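Local coordinates for protein PfVFT1 (Plasmodium falciparum, PDB 5JKQ) that is a bi-lobed Venus flytrap protein that probably binds a small solute in the manner of solute-binding proteins, its natural ligand not being established here, at residues 21-26 and 50-56; 80-84 and 131-135; 182-187 and 243-249. The protein carries 3 engineered substitutions. All coordinates share one frame. Residues are numbered along the deposited sequence.

Contact 1 of 3, residues 21-26 and 50-56; sequences HAAVKE and IENLPNL
Lys25, Leu56 and Ala22 bury the most surface where an irregular loop segment, residues 50-56, wraps one side of a helical segment, 21-26; about 552 Å² is covered in all. The helix keeps regular geometry, with Lys25 N bonded to His21 O (3.0 Å) and Glu26 N to Ala22 O (3.0 Å). Lys25 is fully extended, t at all four chi angles, so its aliphatic part runs along the loop: CG lies 4.1 Å from Ile50 CB and CD 3.8 Å from Leu53 CB. Its NZ donates to Leu53 O (2.9 Å) and to Asn55 OD1 (2.7 Å). The loop first makes a type I beta turn at 50-53 (Glu51 -57/-42, Asn52 -88/-10), closed by Leu53 N to Ile50 O (3.2 Å), and then extends through Leu53, Pro54 and Asn55 (psi 153°, 149° and 125°), which lets a backbone carbonyl and the Asn55 side chain (chi1 m) converge on one ammonium group. Hydrogen bonds and apolar packing thus join helix 14-29 to the loop between strand 45-46 and helix 68-75. Ala22, with its CA 4.6 Å from Leu56 CA, admits close approach: its CA makes a CH···O contact with Pro54 O (3.3 Å), and its CB sits 3.9 Å from Leu56 CB and 4.2 Å from Pro54 CB. One water bridges the backbones, donating to Ala22 O (2.7 Å) and accepting from Leu56 N (2.9 Å). Leu56 (chi1 t, chi2 p) also touches Thr113 and His117 of helix 102-118. His21, whose CB lies 3.9 Å from Pro54 CD, has its NE2 hydrogen-bonded to Leu172 N.

Contact 2 of 3, residues 80-84 and 131-135; sequences IGALK and YYDNV. With SO4 (sulfate ion), chain E.
Two neighbouring parallel strands, 77-83 and 126-132, end side by side here in a three-stranded parallel sheet, and a sulfate ion sits where the second strand passes into helix 135-140. Ala82 pairs with Tyr131 (CA to CA 5.1 Å) and Leu83 with Tyr132 (5.3 Å between their CA atoms). Tyr132 N donates to Ala82 O (3.0 Å, 162°) and Lys84 N to Tyr132 O (3.2 Å, 145°); CH···O contacts, Tyr131 CA to Ala82 O and Leu83 CA to Tyr132 O, both 3.3 Å, accompany them. Ala82 and Tyr131 share a face, CB to CD1 4.2 Å, and the tyrosine OH is hydrogen-bonded to Gln96 O. Lys84 (chi1 p) lays CB 3.6 Å from Tyr131 CB. Beyond Tyr132 the chain turns through Asp133, and Val135 (chi1 t) folds back on the first strand, with CG2 3.8 Å from Leu83 CD2 and CG1 3.6 Å from Gly81 C; a CB on Gly81 would clash with that CG1. Asn134 is the N-cap, its OD1 accepting from Val137 N. Asp133 N donates to sulfate O3 (2.7 Å) and weakly to O1 (3.1 Å), and Asn134 N to O1 (3.0 Å). The sulfate, probably from the crystallisation liquor, is thus held by backbone amides preceding a helix, so this turn can accept an anion, which does not by itself identify a natural ligand.

Contact 3 of 3, residues 182-187 and 243-249; sequences MILKEY and VLSKSHI
Val243, near the C-terminal end of helix 236-244, points toward the end of strand 175-184: its CB is 4.2 Å from CE of selenomethionine Met182, and its CG1 is 4.4 Å from Leu184 CG. Leu244 follows, meeting Leu184 CD2 through its own CD2 at 4.1 Å. At Lys246 phi turns positive (72°) and the helix closes in a Schellman motif, with Lys246 N bonded to Val243 O (3.1 Å). The lysine side chain crosses to the 3-10 turn 185-187, where NZ forms a salt bridge with Glu186 OE2 at 2.3 Å, a very short separation, while CE lies 3.6 Å from Tyr187 OH. Ser247 and His248 carry the chain onward, His248 ND1 donating to Ser247 OG (2.7 Å). Ile249 (chi1 t, chi2 p) then sets CD1 over one face of the Tyr187 ring (chi1 m), 3.6 Å from the centroid and 20° off the normal, a CH-pi contact; Ile249 O lies 3.4 Å from Ile183 CG1. Strand 250-253 begins next and pairs antiparallel with 175-184, so this helix-turn-strand connection packs against its partner strand's end, as in the alpha/beta lobes of Venus flytrap proteins.

How the contacts relate
Along the chain the three contacts come in series, each closing before the next opens, and none touches another. Contacts 1 and 2 are the nearer pair, with centres 27 Å apart and nearest atoms about 12 Å apart. Contact 3 is remote from both: its centre lies 43 Å from that of contact 1, on the opposite side of the chain's centre, and 38 Å from that of contact 2. This spread fits an elongated, bi-lobed chain, with contact 2 in the three-stranded parallel sheet and contact 3 in the larger mixed sheet. The sulfate at contact 2 is the one bound group among them and marks no established ligand pocket.

Contact 1 of 3, residues 21-26 and 50-56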
loop_
_atom_site.group_PDB
_atom_site.type_symbol
_atom_site.label_atom_id
_atom_site.label_comp_id
_atom_site.label_asym_id
_atom_site.label_seq_id
_atom_site.Cartn_x
_atom_site.Cartn_y
_atom_site.Cartn_z
ATOM N N HIS A 21 10.503 -9.677 3.566
ATOM C CA HIS A 21 9.629 -10.475 2.708
ATOM C C HIS A 21 9.415 -11.867 3.283
ATOM O O HIS A 21 8.333 -12.446 3.156
ATOM C CB HIS A 21 10.211 -10.589 1.300
ATOM C CG HIS A 21 10.087 -9.338 0.491
ATOM N ND1 HIS A 21 10.879 -9.081 -0.608
ATOM C CD2 HIS A 21 9.256 -8.276 0.612
ATOM C CE1 HIS A 21 10.546 -7.912 -1.124
ATOM N NE2 HIS A 21 9.566 -7.402 -0.401
ATOM N N ALA A 22 10.456 -12.404 3.909
ATOM C CA ALA A 22 10.386 -13.732 4.498
ATOM C C ALA A 22 9.423 -13.753 5.678
ATOM O O ALA A 22 8.715 -14.737 5.899
ATOM C CB ALA A 22 11.761 -14.186 4.929
ATOM N N ALA A 23 9.398 -12.664 6.437
ATOM C CA ALA A 23 8.509 -12.563 7.583
ATOM C C ALA A 23 7.059 -12.508 7.118
ATOM O O ALA A 23 6.195 -13.189 7.670
ATOM C CB ALA A 23 8.853 -11.347 8.415
ATOM N N VAL A 24 6.802 -11.698 6.094
ATOM C CA VAL A 24 5.471 -11.598 5.505
ATOM C C VAL A 24 5.002 -12.971 5.031
ATOM O O VAL A 24 3.850 -13.348 5.242
ATOM C CB VAL A 24 5.452 -10.601 4.327
ATOM C CG1 VAL A 24 4.113 -10.629 3.597
ATOM C CG2 VAL A 24 5.743 -9.196 4.827
ATOM N N LYS A 25 5.907 -13.714 4.399
ATOM C CA LYS A 25 5.602 -15.056 3.925
ATOM C C LYS A 25 5.167 -15.941 5.088
ATOM O O LYS A 25 4.186 -16.680 4.989
ATOM C CB LYS A 25 6.814 -15.662 3.218
ATOM C CG LYS A 25 6.583 -17.066 2.683
ATOM C CD LYS A 25 7.777 -17.550 1.878
ATOM C CE LYS A 25 7.555 -18.951 1.340
ATOM N NZ LYS A 25 8.679 -19.385 0.471
ATOM N N GLU A 26 5.893 -15.848 6.197
ATOM C CA GLU A 26 5.565 -16.623 7.385
ATOM C C GLU A 26 4.233 -16.171 7.979
ATOM O O GLU A 26 3.438 -16.995 8.434
ATOM C CB GLU A 26 6.680 -16.506 8.427
ATOM C CG GLU A 26 6.364 -17.201 9.737
ATOM C CD GLU A 26 7.607 -17.615 10.498
ATOM O OE1 GLU A 26 8.429 -18.367 9.933
ATOM O OE2 GLU A 26 7.759 -17.191 11.662
ATOM N N ILE A 50 3.294 -16.491 -2.791
ATOM C CA ILE A 50 4.399 -16.446 -1.835
ATOM C C ILE A 50 5.428 -17.547 -2.092
ATOM O O ILE A 50 6.396 -17.686 -1.342
ATOM C CB ILE A 50 3.890 -16.578 -0.386
ATOM C CG1 ILE A 50 2.995 -17.811 -0.242
ATOM C CG2 ILE A 50 3.129 -15.328 0.019
ATOM C CD1 ILE A 50 2.869 -18.308 1.182
ATOM N N GLU A 51 5.215 -18.327 -3.148
ATOM C CA GLU A 51 6.096 -19.447 -3.466
ATOM C C GLU A 51 7.548 -19.016 -3.648
ATOM O O GLU A 51 8.464 -19.685 -3.167
ATOM C CB GLU A 51 5.619 -20.157 -4.733
ATOM C CG GLU A 51 4.614 -21.264 -4.479
ATOM C CD GLU A 51 4.281 -22.038 -5.739
ATOM O OE1 GLU A 51 4.510 -21.501 -6.843
ATOM O OE2 GLU A 51 3.797 -23.184 -5.625
ATOM N N ASN A 52 7.750 -17.894 -4.332
ATOM C CA ASN A 52 9.094 -17.443 -4.675
ATOM C C ASN A 52 9.736 -16.568 -3.602
ATOM O O ASN A 52 10.927 -16.265 -3.679
ATOM C CB ASN A 52 9.064 -16.684 -6.002
ATOM C CG ASN A 52 8.477 -17.509 -7.129
ATOM O OD1 ASN A 52 7.580 -17.058 -7.842
ATOM N ND2 ASN A 52 8.975 -18.731 -7.289
ATOM N N LEU A 53 8.954 -16.157 -2.609
ATOM C CA LEU A 53 9.488 -15.338 -1.525
ATOM C C LEU A 53 10.476 -16.149 -0.691
ATOM O O LEU A 53 10.378 -17.376 -0.633
ATOM C CB LEU A 53 8.363 -14.799 -0.641
ATOM C CG LEU A 53 7.722 -13.486 -1.097
ATOM C CD1 LEU A 53 7.189 -13.603 -2.516
ATOM C CD2 LEU A 53 6.614 -13.077 -0.136
ATOM N N PRO A 54 11.437 -15.468 -0.043
ATOM C CA PRO A 54 12.439 -16.191 0.747
ATOM C C PRO A 54 11.841 -16.856 1.981
ATOM O O PRO A 54 10.874 -16.342 2.542
ATOM C CB PRO A 54 13.433 -15.096 1.160
ATOM C CG PRO A 54 13.097 -13.902 0.333
ATOM C CD PRO A 54 11.651 -14.012 0.010
ATOM N N ASN A 55 12.411 -17.984 2.391
ATOM C CA ASN A 55 12.017 -18.635 3.634
ATOM C C ASN A 55 12.778 -18.039 4.807
ATOM O O ASN A 55 14.010 -18.002 4.798
ATOM C CB ASN A 55 12.269 -20.138 3.561
ATOM C CG ASN A 55 11.455 -20.813 2.477
ATOM O OD1 ASN A 55 10.283 -20.496 2.272
ATOM N ND2 ASN A 55 12.076 -21.750 1.773
ATOM N N LEU A 56 12.043 -17.578 5.814
ATOM C CA LEU A 56 12.644 -16.913 6.965
ATOM C C LEU A 56 13.721 -17.778 7.613
ATOM O O LEU A 56 14.755 -17.273 8.050
ATOM C CB LEU A 56 11.566 -16.558 7.991
ATOM C CG LEU A 56 12.026 -15.784 9.230
ATOM C CD1 LEU A 56 12.610 -14.430 8.840
ATOM C CD2 LEU A 56 10.872 -15.615 10.213
HETATM O O HOH W 1 9.115 -17.389 5.649
#

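Contact 2 of 3, residues 80-84 and 131-135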
loop_
_atom_site.group_PDB
_atom_site.type_symbol
_atom_site.label_atom_id
_atom_site.label_comp_id
_atom_site.label_asym_id
_atom_site.label_seq_id
_atom_site.Cartn_x
_atom_site.Cartn_y
_atom_site.Cartn_z
ATOM N N ILE A 80 11.278 3.387 11.625
ATOM C CA ILE A 80 10.297 3.414 10.545
ATOM C C ILE A 80 9.777 4.834 10.355
ATOM O O ILE A 80 9.566 5.566 11.323
ATOM C CB ILE A 80 9.112 2.448 10.819
ATOM C CG1 ILE A 80 9.550 0.994 10.638
ATOM C CG2 ILE A 80 7.948 2.701 9.862
ATOM C CD1 ILE A 80 10.360 0.435 11.768
ATOM N N GLY A 81 9.576 5.211 9.096
ATOM C CA GLY A 81 9.073 6.528 8.754
ATOM C C GLY A 81 7.626 6.488 8.302
ATOM O O GLY A 81 7.221 5.596 7.557
ATOM N N ALA A 82 6.848 7.464 8.759
ATOM C CA ALA A 82 5.458 7.604 8.341
ATOM C C ALA A 82 5.085 9.081 8.265
ATOM O O ALA A 82 5.738 9.922 8.878
ATOM C CB ALA A 82 4.540 6.869 9.299
ATOM N N LEU A 83 4.042 9.393 7.501
ATOM C CA LEU A 83 3.562 10.768 7.389
ATOM C C LEU A 83 2.975 11.230 8.719
ATOM O O LEU A 83 2.249 10.482 9.374
ATOM C CB LEU A 83 2.514 10.884 6.279
ATOM C CG LEU A 83 2.978 10.542 4.860
ATOM C CD1 LEU A 83 1.780 10.391 3.937
ATOM C CD2 LEU A 83 3.928 11.603 4.323
ATOM N N LYS A 84 3.289 12.461 9.120
ATOM C CA LYS A 84 2.809 12.994 10.395
ATOM C C LYS A 84 1.373 13.499 10.302
ATOM O O LYS A 84 0.876 13.799 9.217
ATOM C CB LYS A 84 3.721 14.126 10.891
ATOM C CG LYS A 84 3.922 15.279 9.919
ATOM C CD LYS A 84 4.696 16.425 10.576
ATOM C CE LYS A 84 6.109 16.014 10.981
ATOM N NZ LYS A 84 6.836 17.113 11.681
ATOM N N TYR A 131 8.114 10.523 12.497
ATOM C CA TYR A 131 7.153 11.130 11.583
ATOM C C TYR A 131 7.769 12.287 10.794
ATOM O O TYR A 131 8.522 13.094 11.340
ATOM C CB TYR A 131 5.924 11.613 12.355
ATOM C CG TYR A 131 5.203 10.526 13.121
ATOM C CD1 TYR A 131 5.239 9.205 12.692
ATOM C CD2 TYR A 131 4.476 10.822 14.265
ATOM C CE1 TYR A 131 4.577 8.210 13.386
ATOM C CE2 TYR A 131 3.813 9.835 14.965
ATOM C CZ TYR A 131 3.866 8.532 14.521
ATOM O OH TYR A 131 3.205 7.549 15.219
ATOM N N TYR A 132 7.443 12.352 9.505
ATOM C CA TYR A 132 7.950 13.399 8.621
ATOM C C TYR A 132 6.867 13.863 7.653
ATOM O O TYR A 132 5.875 13.169 7.446
ATOM C CB TYR A 132 9.161 12.900 7.827
ATOM C CG TYR A 132 10.267 12.311 8.672
ATOM C CD1 TYR A 132 11.247 13.119 9.233
ATOM C CD2 TYR A 132 10.338 10.943 8.899
ATOM C CE1 TYR A 132 12.263 12.581 10.002
ATOM C CE2 TYR A 132 11.347 10.397 9.666
ATOM C CZ TYR A 132 12.307 11.219 10.215
ATOM O OH TYR A 132 13.313 10.675 10.978
ATOM N N ASP A 133 7.060 15.038 7.062
ATOM C CA ASP A 133 6.176 15.512 6.002
ATOM C C ASP A 133 6.515 14.789 4.702
ATOM O O ASP A 133 5.626 14.296 4.007
ATOM C CB ASP A 133 6.296 17.028 5.823
ATOM C CG ASP A 133 5.602 17.806 6.928
ATOM O OD1 ASP A 133 4.502 17.392 7.353
ATOM O OD2 ASP A 133 6.155 18.834 7.373
ATOM N N ASN A 134 7.806 14.734 4.385
ATOM C CA ASN A 134 8.307 13.935 3.270
ATOM C C ASN A 134 9.149 12.782 3.810
ATOM O O ASN A 134 10.303 12.969 4.199
ATOM C CB ASN A 134 9.127 14.800 2.305
ATOM C CG ASN A 134 9.501 14.065 1.023
ATOM O OD1 ASN A 134 9.832 12.879 1.040
ATOM N ND2 ASN A 134 9.453 14.776 -0.097
ATOM N N VAL A 135 8.563 11.590 3.832
ATOM C CA VAL A 135 9.227 10.422 4.392
ATOM C C VAL A 135 10.328 9.928 3.458
ATOM O O VAL A 135 11.339 9.393 3.912
ATOM C CB VAL A 135 8.224 9.277 4.660
ATOM C CG1 VAL A 135 8.909 8.101 5.345
ATOM C CG2 VAL A 135 7.070 9.774 5.515
HETATM S S SO4 E . 9.958 16.928 7.266
HETATM O O1 SO4 E . 9.843 15.982 6.157
HETATM O O2 SO4 E . 11.218 16.710 7.971
HETATM O O3 SO4 E . 8.851 16.738 8.199
HETATM O O4 SO4 E . 9.923 18.288 6.737
#

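Contact 3 of 3, residues 182-187 and 243-249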
loop_
_atom_site.group_PDB
_atom_site.type_symbol
_atom_site.label_atom_id
_atom_site.label_comp_id
_atom_site.label_asym_id
_atom_site.label_seq_id
_atom_site.Cartn_x
_atom_site.Cartn_y
_atom_site.Cartn_z
HETATM N N MSE A 182 -19.186 2.178 -9.050
HETATM C CA MSE A 182 -20.624 2.374 -8.948
HETATM C C MSE A 182 -21.150 3.077 -10.195
HETATM O O MSE A 182 -20.529 4.004 -10.720
HETATM C CB MSE A 182 -20.991 3.151 -7.682
HETATM C CG MSE A 182 -20.372 4.515 -7.518
HETATM SE SE MSE A 182 -21.134 5.368 -5.927
HETATM C CE MSE A 182 -22.929 5.691 -6.601
ATOM N N ILE A 183 -22.299 2.606 -10.668
ATOM C CA ILE A 183 -22.867 3.056 -11.931
ATOM C C ILE A 183 -24.384 2.885 -11.907
ATOM O O ILE A 183 -24.908 2.032 -11.190
ATOM C CB ILE A 183 -22.261 2.269 -13.122
ATOM C CG1 ILE A 183 -22.782 2.810 -14.458
ATOM C CG2 ILE A 183 -22.551 0.774 -12.978
ATOM C CD1 ILE A 183 -22.076 2.232 -15.677
ATOM N N LEU A 184 -25.086 3.706 -12.680
ATOM C CA LEU A 184 -26.535 3.597 -12.788
ATOM C C LEU A 184 -26.920 2.288 -13.473
ATOM O O LEU A 184 -26.337 1.920 -14.492
ATOM C CB LEU A 184 -27.102 4.786 -13.562
ATOM C CG LEU A 184 -26.934 6.147 -12.886
ATOM C CD1 LEU A 184 -27.126 7.274 -13.886
ATOM C CD2 LEU A 184 -27.914 6.283 -11.731
ATOM N N LYS A 185 -27.898 1.590 -12.904
ATOM C CA LYS A 185 -28.357 0.316 -13.452
ATOM C C LYS A 185 -28.876 0.451 -14.877
ATOM O O LYS A 185 -28.830 -0.500 -15.654
ATOM C CB LYS A 185 -29.462 -0.279 -12.574
ATOM C CG LYS A 185 -28.959 -1.101 -11.404
ATOM C CD LYS A 185 -29.806 -2.348 -11.194
ATOM C CE LYS A 185 -29.146 -3.312 -10.218
ATOM N NZ LYS A 185 -30.048 -4.428 -9.837
ATOM N N GLU A 186 -29.370 1.638 -15.209
ATOM C CA GLU A 186 -30.039 1.865 -16.485
ATOM C C GLU A 186 -29.131 1.596 -17.686
ATOM O O GLU A 186 -29.619 1.347 -18.787
ATOM C CB GLU A 186 -30.572 3.298 -16.544
ATOM C CG GLU A 186 -29.504 4.369 -16.452
ATOM C CD GLU A 186 -30.088 5.750 -16.231
ATOM O OE1 GLU A 186 -30.641 5.996 -15.137
ATOM O OE2 GLU A 186 -29.999 6.589 -17.152
ATOM N N TYR A 187 -27.818 1.635 -17.474
ATOM C CA TYR A 187 -26.863 1.410 -18.558
ATOM C C TYR A 187 -26.655 -0.074 -18.842
ATOM O O TYR A 187 -26.023 -0.436 -19.834
ATOM C CB TYR A 187 -25.521 2.070 -18.235
ATOM C CG TYR A 187 -25.570 3.579 -18.275
ATOM C CD1 TYR A 187 -25.741 4.252 -19.476
ATOM C CD2 TYR A 187 -25.444 4.329 -17.116
ATOM C CE1 TYR A 187 -25.789 5.631 -19.521
ATOM C CE2 TYR A 187 -25.488 5.709 -17.152
ATOM C CZ TYR A 187 -25.662 6.355 -18.356
ATOM O OH TYR A 187 -25.707 7.730 -18.400
ATOM N N VAL A 243 -22.632 10.743 -9.675
ATOM C CA VAL A 243 -23.070 9.620 -10.498
ATOM C C VAL A 243 -24.584 9.662 -10.694
ATOM O O VAL A 243 -25.081 9.400 -11.790
ATOM C CB VAL A 243 -22.661 8.269 -9.870
ATOM C CG1 VAL A 243 -23.294 7.092 -10.616
ATOM C CG2 VAL A 243 -21.147 8.136 -9.862
ATOM N N LEU A 244 -25.310 9.990 -9.630
ATOM C CA LEU A 244 -26.767 10.058 -9.683
ATOM C C LEU A 244 -27.233 11.243 -10.524
ATOM O O LEU A 244 -28.240 11.154 -11.227
ATOM C CB LEU A 244 -27.351 10.153 -8.270
ATOM C CG LEU A 244 -27.172 8.911 -7.395
ATOM C CD1 LEU A 244 -27.509 9.221 -5.948
ATOM C CD2 LEU A 244 -28.030 7.765 -7.902
ATOM N N SER A 245 -26.493 12.347 -10.457
ATOM C CA SER A 245 -26.807 13.532 -11.251
ATOM C C SER A 245 -26.473 13.315 -12.724
ATOM O O SER A 245 -26.748 14.175 -13.561
ATOM C CB SER A 245 -26.047 14.750 -10.728
ATOM O OG SER A 245 -24.671 14.661 -11.053
ATOM N N LYS A 246 -25.856 12.175 -13.025
ATOM C CA LYS A 246 -25.594 11.764 -14.402
ATOM C C LYS A 246 -24.491 12.599 -15.061
ATOM O O LYS A 246 -24.357 12.604 -16.285
ATOM C CB LYS A 246 -26.884 11.852 -15.220
ATOM C CG LYS A 246 -27.080 10.737 -16.225
ATOM C CD LYS A 246 -28.547 10.346 -16.296
ATOM C CE LYS A 246 -28.809 9.346 -17.405
ATOM N NZ LYS A 246 -30.228 8.892 -17.417
ATOM N N SER A 247 -23.698 13.291 -14.247
ATOM C CA SER A 247 -22.595 14.103 -14.759
ATOM C C SER A 247 -21.365 13.244 -15.055
ATOM O O SER A 247 -20.585 13.548 -15.960
ATOM C CB SER A 247 -22.235 15.204 -13.761
ATOM O OG SER A 247 -21.809 14.660 -12.524
ATOM N N HIS A 248 -21.198 12.175 -14.281
ATOM C CA HIS A 248 -20.097 11.234 -14.473
ATOM C C HIS A 248 -20.645 9.822 -14.661
ATOM O O HIS A 248 -21.492 9.372 -13.889
ATOM C CB HIS A 248 -19.137 11.280 -13.283
ATOM C CG HIS A 248 -18.500 12.619 -13.073
ATOM N ND1 HIS A 248 -19.231 13.757 -12.803
ATOM C CD2 HIS A 248 -17.202 13.003 -13.097
ATOM C CE1 HIS A 248 -18.410 14.782 -12.666
ATOM N NE2 HIS A 248 -17.173 14.352 -12.839
ATOM N N ILE A 249 -20.158 9.130 -15.685
ATOM C CA ILE A 249 -20.706 7.832 -16.066
ATOM C C ILE A 249 -20.529 6.786 -14.966
ATOM O O ILE A 249 -21.390 5.926 -14.780
ATOM C CB ILE A 249 -20.058 7.316 -17.376
ATOM C CG1 ILE A 249 -20.765 6.048 -17.874
ATOM C CG2 ILE A 249 -18.557 7.072 -17.192
ATOM C CD1 ILE A 249 -22.215 6.265 -18.296
#